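Local coordinates for antifreeze protein (Marinomonas primoryensis, PDB 3P4G), which binds to ice through ordered clathrate waters, acting as a hyperactive, calcium-dependent antifreeze protein built as a right-handed beta-helix, at residues M79-D84 / A98-D103; A117-D122 / A136-D141. One frame throughout, in Å; residues are numbered along the deposited sequence.

Contact 1: M79-D84 / A98-D103. With CA (calcium ion), chain G; CA (calcium ion), chain H; CA (calcium ion), chain F.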
ATOM      1  N   MET A  79       6.546  -6.549  22.564  1.00  8.65           N
ATOM      2  CA  MET A  79       6.115  -7.973  22.615  1.00  9.37           C
ATOM      3  C   MET A  79       7.378  -8.845  22.719  1.00  8.47           C
ATOM      4  O   MET A  79       7.315 -10.025  23.108  1.00  8.52           O
ATOM      5  CB  MET A  79       5.273  -8.351  21.397  1.00  8.86           C
ATOM      6  CG  MET A  79       3.983  -7.506  21.268  1.00  7.95           C
ATOM      7  SD  MET A  79       2.858  -7.644  22.706  1.00 11.35           S
ATOM      8  CE  MET A  79       2.236  -9.339  22.596  1.00 12.00           C
ATOM      9  N   GLY A  80       8.513  -8.232  22.413  1.00  7.72           N
ATOM     10  CA  GLY A  80       9.848  -8.864  22.537  1.00  9.09           C
ATOM     11  C   GLY A  80      10.120  -9.928  21.499  1.00  8.69           C
ATOM     12  O   GLY A  80       9.399 -10.080  20.471  1.00  8.14           O
ATOM     13  N   THR A  81      11.210 -10.643  21.734  1.00  8.94           N
ATOM     14  CA  THR A  81      11.519 -11.822  20.931  1.00  8.37           C
ATOM     15  C   THR A  81      10.362 -12.811  21.073  1.00  9.30           C
ATOM     16  O   THR A  81       9.576 -12.764  22.036  1.00  8.84           O
ATOM     17  CB  THR A  81      12.861 -12.503  21.329  1.00  8.70           C
ATOM     18  OG1 THR A  81      12.823 -13.002  22.679  1.00  9.11           O
ATOM     19  CG2 THR A  81      14.050 -11.498  21.128  1.00 10.49           C
ATOM     20  N   GLY A  82      10.229 -13.694  20.104  1.00  9.38           N
ATOM     21  CA  GLY A  82       9.128 -14.659  20.189  1.00  9.69           C
ATOM     22  C   GLY A  82       8.040 -14.396  19.173  1.00  8.89           C
ATOM     23  O   GLY A  82       7.965 -13.302  18.595  1.00  7.29           O
ATOM     24  N   ASN A  83       7.197 -15.411  18.982  1.00  8.27           N
ATOM     25  CA  ASN A  83       6.009 -15.301  18.110  1.00  8.52           C
ATOM     26  C   ASN A  83       4.832 -14.826  19.001  1.00  8.44           C
ATOM     27  O   ASN A  83       4.188 -15.644  19.688  1.00  9.39           O
ATOM     28  CB  ASN A  83       5.667 -16.689  17.526  1.00  8.60           C
ATOM     29  CG  ASN A  83       6.769 -17.261  16.637  1.00  9.80           C
ATOM     30  OD1 ASN A  83       7.545 -16.543  15.974  1.00  8.92           O
ATOM     31  ND2 ASN A  83       6.844 -18.588  16.618  1.00 13.09           N
ATOM     32  N   ASP A  84       4.600 -13.513  19.040  1.00  7.61           N
ATOM     33  CA  ASP A  84       3.699 -12.881  20.039  1.00  8.27           C
ATOM     34  C   ASP A  84       2.364 -12.498  19.452  1.00  9.24           C
ATOM     35  O   ASP A  84       2.275 -12.255  18.237  1.00  9.15           O
ATOM     36  CB  ASP A  84       4.375 -11.661  20.636  1.00 10.36           C
ATOM     37  CG  ASP A  84       5.739 -11.993  21.249  1.00  9.99           C
ATOM     38  OD1 ASP A  84       5.825 -12.728  22.282  1.00  9.19           O
ATOM     39  OD2 ASP A  84       6.764 -11.550  20.700  1.00  8.32           O
ATOM     40  N   ALA A  98       6.632  -5.186  17.974  1.00  7.89           N
ATOM     41  CA  ALA A  98       6.356  -6.627  18.066  1.00  9.14           C
ATOM     42  C   ALA A  98       7.664  -7.449  18.135  1.00  8.89           C
ATOM     43  O   ALA A  98       7.641  -8.629  18.492  1.00  9.03           O
ATOM     44  CB  ALA A  98       5.458  -7.088  16.887  1.00  7.73           C
ATOM     45  N   GLY A  99       8.792  -6.822  17.881  1.00  8.80           N
ATOM     46  CA  GLY A  99      10.094  -7.479  17.902  1.00  9.13           C
ATOM     47  C   GLY A  99      10.336  -8.546  16.851  1.00  9.32           C
ATOM     48  O   GLY A  99       9.578  -8.726  15.865  1.00  7.93           O
ATOM     49  N   THR A 100      11.416  -9.255  17.053  1.00  9.36           N
ATOM     50  CA  THR A 100      11.676 -10.439  16.241  1.00  9.55           C
ATOM     51  C   THR A 100      10.546 -11.477  16.432  1.00  9.15           C
ATOM     52  O   THR A 100       9.726 -11.377  17.362  1.00  8.64           O
ATOM     53  CB  THR A 100      13.041 -11.075  16.556  1.00  9.30           C
ATOM     54  OG1 THR A 100      13.017 -11.675  17.865  1.00  9.30           O
ATOM     55  CG2 THR A 100      14.182 -10.047  16.503  1.00 10.33           C
ATOM     56  N   GLY A 101      10.472 -12.436  15.514  1.00  8.86           N
ATOM     57  CA  GLY A 101       9.445 -13.473  15.590  1.00  9.99           C
ATOM     58  C   GLY A 101       8.293 -13.172  14.627  1.00  8.47           C
ATOM     59  O   GLY A 101       8.143 -12.048  14.142  1.00  7.76           O
ATOM     60  N   ASN A 102       7.450 -14.166  14.419  1.00  8.90           N
ATOM     61  CA  ASN A 102       6.274 -14.075  13.531  1.00  9.34           C
ATOM     62  C   ASN A 102       5.096 -13.647  14.389  1.00  8.33           C
ATOM     63  O   ASN A 102       4.482 -14.468  15.080  1.00  8.27           O
ATOM     64  CB  ASN A 102       5.959 -15.407  12.909  1.00  8.18           C
ATOM     65  CG  ASN A 102       7.129 -15.975  12.119  1.00 10.66           C
ATOM     66  OD1 ASN A 102       7.798 -15.254  11.377  1.00 10.86           O
ATOM     67  ND2 ASN A 102       7.362 -17.278  12.250  1.00 11.93           N
ATOM     68  N   ASP A 103       4.893 -12.340  14.428  1.00  6.91           N
ATOM     69  CA  ASP A 103       3.953 -11.704  15.392  1.00  6.55           C
ATOM     70  C   ASP A 103       2.583 -11.377  14.760  1.00  8.64           C
ATOM     71  O   ASP A 103       2.486 -11.051  13.545  1.00  9.11           O
ATOM     72  CB  ASP A 103       4.582 -10.414  15.906  1.00  7.88           C
ATOM     73  CG  ASP A 103       5.877 -10.655  16.632  1.00  6.34           C
ATOM     74  OD1 ASP A 103       5.885 -11.307  17.699  1.00  7.59           O
ATOM     75  OD2 ASP A 103       6.953 -10.221  16.148  1.00  8.24           O
TER
HETATM   76 CA    CA G 403       7.955 -10.946  18.776  1.00  3.40          CA
HETATM   77 CA    CA H 404       8.123  -9.667  14.178  1.00  3.86          CA
HETATM   78 CA    CA F 402       7.797 -12.289  23.413  1.00  3.35          CA
HETATM   79  O   HOH W   1      11.980 -14.279  17.999  1.00  8.19           O

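Contact 2: A117-D122 / A136-D141. With CA (calcium ion), chain I; CA (calcium ion), chain H; CA (calcium ion), chain J; MG (magnesium ion), chain R.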
ATOM      1  N   ALA A 117       6.566  -3.982  13.363  1.00  7.85           N
ATOM      2  CA  ALA A 117       6.286  -5.410  13.494  1.00  6.51           C
ATOM      3  C   ALA A 117       7.573  -6.217  13.539  1.00  7.53           C
ATOM      4  O   ALA A 117       7.555  -7.387  13.965  1.00  7.79           O
ATOM      5  CB  ALA A 117       5.337  -5.906  12.381  1.00  6.26           C
ATOM      6  N   GLY A 118       8.674  -5.588  13.129  1.00  6.86           N
ATOM      7  CA  GLY A 118      10.036  -6.145  13.184  1.00  7.78           C
ATOM      8  C   GLY A 118      10.305  -7.242  12.170  1.00  7.97           C
ATOM      9  O   GLY A 118       9.544  -7.454  11.209  1.00  7.98           O
ATOM     10  N   THR A 119      11.415  -7.926  12.381  1.00  7.10           N
ATOM     11  CA  THR A 119      11.759  -9.109  11.588  1.00  7.52           C
ATOM     12  C   THR A 119      10.645 -10.170  11.832  1.00  7.16           C
ATOM     13  O   THR A 119       9.755 -10.021  12.695  1.00  8.25           O
ATOM     14  CB  THR A 119      13.116  -9.696  11.979  1.00  7.63           C
ATOM     15  OG1 THR A 119      13.001 -10.291  13.274  1.00  8.67           O
ATOM     16  CG2 THR A 119      14.251  -8.569  11.992  1.00  7.30           C
ATOM     17  N   GLY A 120      10.630 -11.182  10.976  1.00  8.32           N
ATOM     18  CA  GLY A 120       9.580 -12.203  11.043  1.00  8.01           C
ATOM     19  C   GLY A 120       8.428 -11.886  10.105  1.00  8.14           C
ATOM     20  O   GLY A 120       8.268 -10.731   9.624  1.00  7.43           O
ATOM     21  N   ASN A 121       7.591 -12.897   9.910  1.00  7.51           N
ATOM     22  CA  ASN A 121       6.436 -12.836   8.997  1.00  6.40           C
ATOM     23  C   ASN A 121       5.241 -12.421   9.863  1.00  7.25           C
ATOM     24  O   ASN A 121       4.626 -13.249  10.541  1.00  9.29           O
ATOM     25  CB  ASN A 121       6.192 -14.192   8.342  1.00  6.89           C
ATOM     26  CG  ASN A 121       7.420 -14.667   7.586  1.00 10.78           C
ATOM     27  OD1 ASN A 121       7.769 -14.122   6.542  1.00  8.98           O
ATOM     28  ND2 ASN A 121       8.090 -15.664   8.131  1.00 12.18           N
ATOM     29  N   ASP A 122       5.009 -11.123   9.875  1.00  6.31           N
ATOM     30  CA  ASP A 122       4.047 -10.551  10.845  1.00  6.96           C
ATOM     31  C   ASP A 122       2.685 -10.295  10.211  1.00  8.33           C
ATOM     32  O   ASP A 122       2.607  -9.967   9.034  1.00  8.35           O
ATOM     33  CB  ASP A 122       4.557  -9.243  11.388  1.00  7.91           C
ATOM     34  CG  ASP A 122       5.969  -9.394  12.024  1.00  7.46           C
ATOM     35  OD1 ASP A 122       6.114 -10.085  13.067  1.00  8.51           O
ATOM     36  OD2 ASP A 122       6.939  -8.859  11.481  1.00  7.69           O
ATOM     37  N   ALA A 136       6.610  -2.665   8.712  1.00  8.28           N
ATOM     38  CA  ALA A 136       6.335  -4.110   8.872  1.00  7.02           C
ATOM     39  C   ALA A 136       7.640  -4.889   8.940  1.00  6.66           C
ATOM     40  O   ALA A 136       7.665  -6.087   9.299  1.00  7.68           O
ATOM     41  CB  ALA A 136       5.458  -4.627   7.717  1.00  7.29           C
ATOM     42  N   GLY A 137       8.755  -4.225   8.589  1.00  7.59           N
ATOM     43  CA  GLY A 137      10.079  -4.826   8.706  1.00  8.04           C
ATOM     44  C   GLY A 137      10.389  -5.933   7.697  1.00  8.81           C
ATOM     45  O   GLY A 137       9.653  -6.141   6.679  1.00  7.20           O
ATOM     46  N   THR A 138      11.455  -6.664   7.976  1.00  8.69           N
ATOM     47  CA  THR A 138      11.880  -7.777   7.107  1.00  7.67           C
ATOM     48  C   THR A 138      10.817  -8.885   7.080  1.00  7.26           C
ATOM     49  O   THR A 138       9.837  -8.830   7.858  1.00  6.88           O
ATOM     50  CB  THR A 138      13.250  -8.350   7.514  1.00  8.40           C
ATOM     51  OG1 THR A 138      13.148  -9.016   8.785  1.00  8.27           O
ATOM     52  CG2 THR A 138      14.325  -7.218   7.615  1.00  6.87           C
ATOM     53  N   ASP A 139      11.030  -9.853   6.179  1.00  6.17           N
ATOM     54  CA  ASP A 139      10.125 -11.008   5.973  0.50  6.89           C
ATOM     55  C   ASP A 139       8.739 -10.599   5.410  1.00  6.25           C
ATOM     56  O   ASP A 139       8.482  -9.424   5.070  1.00  5.64           O
ATOM     57  CB  ASP A 139       9.982 -11.856   7.263  0.50  6.15           C
ATOM     58  CG  ASP A 139      10.862 -13.101   7.271  0.50  6.77           C
ATOM     59  OD1 ASP A 139      11.667 -13.302   6.305  0.50  6.05           O
ATOM     60  OD2 ASP A 139      10.755 -13.897   8.271  0.50  6.17           O
ATOM     61  N   ASN A 140       7.839 -11.565   5.348  1.00  6.87           N
ATOM     62  CA  ASN A 140       6.663 -11.446   4.470  1.00  7.17           C
ATOM     63  C   ASN A 140       5.435 -11.138   5.296  1.00  7.28           C
ATOM     64  O   ASN A 140       4.894 -12.009   5.971  1.00  6.22           O
ATOM     65  CB  ASN A 140       6.541 -12.750   3.720  1.00  5.87           C
ATOM     66  CG  ASN A 140       7.908 -13.175   3.107  1.00 10.85           C
ATOM     67  OD1 ASN A 140       8.254 -12.737   2.024  1.00 10.29           O
ATOM     68  ND2 ASN A 140       8.697 -13.930   3.858  1.00  9.54           N
ATOM     69  N   ASP A 141       5.089  -9.859   5.298  1.00  6.35           N
ATOM     70  CA  ASP A 141       4.094  -9.328   6.230  1.00  5.34           C
ATOM     71  C   ASP A 141       2.738  -9.071   5.595  1.00  7.20           C
ATOM     72  O   ASP A 141       2.633  -8.671   4.416  1.00  6.89           O
ATOM     73  CB  ASP A 141       4.610  -8.040   6.829  1.00  6.47           C
ATOM     74  CG  ASP A 141       6.015  -8.220   7.445  1.00  5.69           C
ATOM     75  OD1 ASP A 141       6.168  -8.911   8.496  1.00  6.10           O
ATOM     76  OD2 ASP A 141       6.956  -7.580   6.944  1.00  7.40           O
TER
HETATM   77 CA    CA I 405       8.145  -8.391   9.516  1.00  4.17          CA
HETATM   78 CA    CA H 404       8.123  -9.667  14.178  1.00  3.86          CA
HETATM   79 CA    CA J 406       8.196  -7.087   5.053  1.00  4.27          CA
HETATM   80 MG    MG R 324      12.211 -15.063   9.079  1.00 13.93          MG
HETATM   81  O   HOH W   2      12.306 -15.707   7.053  1.00 14.14           O
HETATM   82  O   HOH W   3      10.809 -16.489   9.429  1.00 18.96           O

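Contact 1: M79-D84 / A98-D103
Gly80, Gly82 and Asp84 face Ala98, Thr100 and Asp103 through a shared calcium ion. All six ligands of this ion come from the two loops: four main-chain carbonyls and two carboxylates. Gly82 O and Thr100 O lie 2.9 Å apart, a closeness explained by the calcium they share. Each aspartate bridges two ions. Asp84 gives OD2 to the central calcium at 2.3 Å and OD1 to the calcium of the preceding turn. Asp103 gives OD1 to the central ion and OD2 to the next. Asp103 OD1 also accepts a hydrogen bond from Asp84 N (2.9 Å), on its anti side. With a calcium on each oxygen and this N-H on OD1, the carboxylate is held in place. At the outer edge, with CG anti to the carbonyl carbon (chi1 -63°), the amide end of Asn83 comes nearer to 98-103, and OD1 accepts from Asn102 N at 2.8 Å with an angle of 166° at the hydrogen. Thr81 and Thr100 lie side by side and point the same way, and a water joins Gly82 N to Thr100 OG1. The loops 79-84 and 98-103 follow the parallel strands 77-78 and 96-97 and lead into the parallel strands 85-88 and 104-107.

Contact 2: A117-D122 / A136-D141
Metal bonds join Gly118, Gly120 and Asp122 to Ala136, Thr138 and Asp141. Their calcium takes the backbone oxygens of Gly118, Gly120, Ala136 and Thr138, with Asp122 OD2 and Asp141 OD1. Asp141 OD1 binds at 2.3 Å. The other oxygens of the two carboxylates serve the calcium ions of the adjoining turns. Asp139 gives its backbone O to the next calcium. Its side chain has two modelled conformers; in the one described, OD2 meets a magnesium ion (2.0 Å) that carries two waters, a less certain site. These loops are calcium-binding turns of a right-handed beta-helix, and stacking them places an ion between successive coils. Hydrogen bonds add a second tie. Asn121 OD1 is gripped twice, by Asn140 N and by Asn140 ND2, each at 2.8 Å. The two amides run side by side, nearly coplanar (13°), and Asn121 OD1 lies in the plane of the Asn140 amide. Asp122 N donates to the anti lone pair of Asp141 OD1 at 2.9 Å. Packing at the surface brings Thr119 and Thr138 together, pointing the same way. Thr138 OG1, placed between its backbone N and carbonyl carbon (chi1 68°), approaches Thr119 CA to 3.1 Å.

In the fold
Contact 1 and contact 2 follow one another along the helix, with centres about 10 Å apart, and they meet directly. One calcium ion is common to both. It takes Gly99 O, Gly101 O and Asp103 OD2 from contact 1 and Ala117 O, Thr119 O and Asp122 OD1 from contact 2. It lies 4.8 Å from the central calcium of each contact, so the ions form an evenly spaced row. Probable hydrogen bonds also cross the junction: Asn102 OD1 to Asn121 N at 2.8 Å, and Asp103 N to Asp122 OD1 at 2.9 Å. Thr100 packs on Thr119, extending the threonine row. The outward threonines and asparagines are consistent with a regular surface for ordering ice-like water.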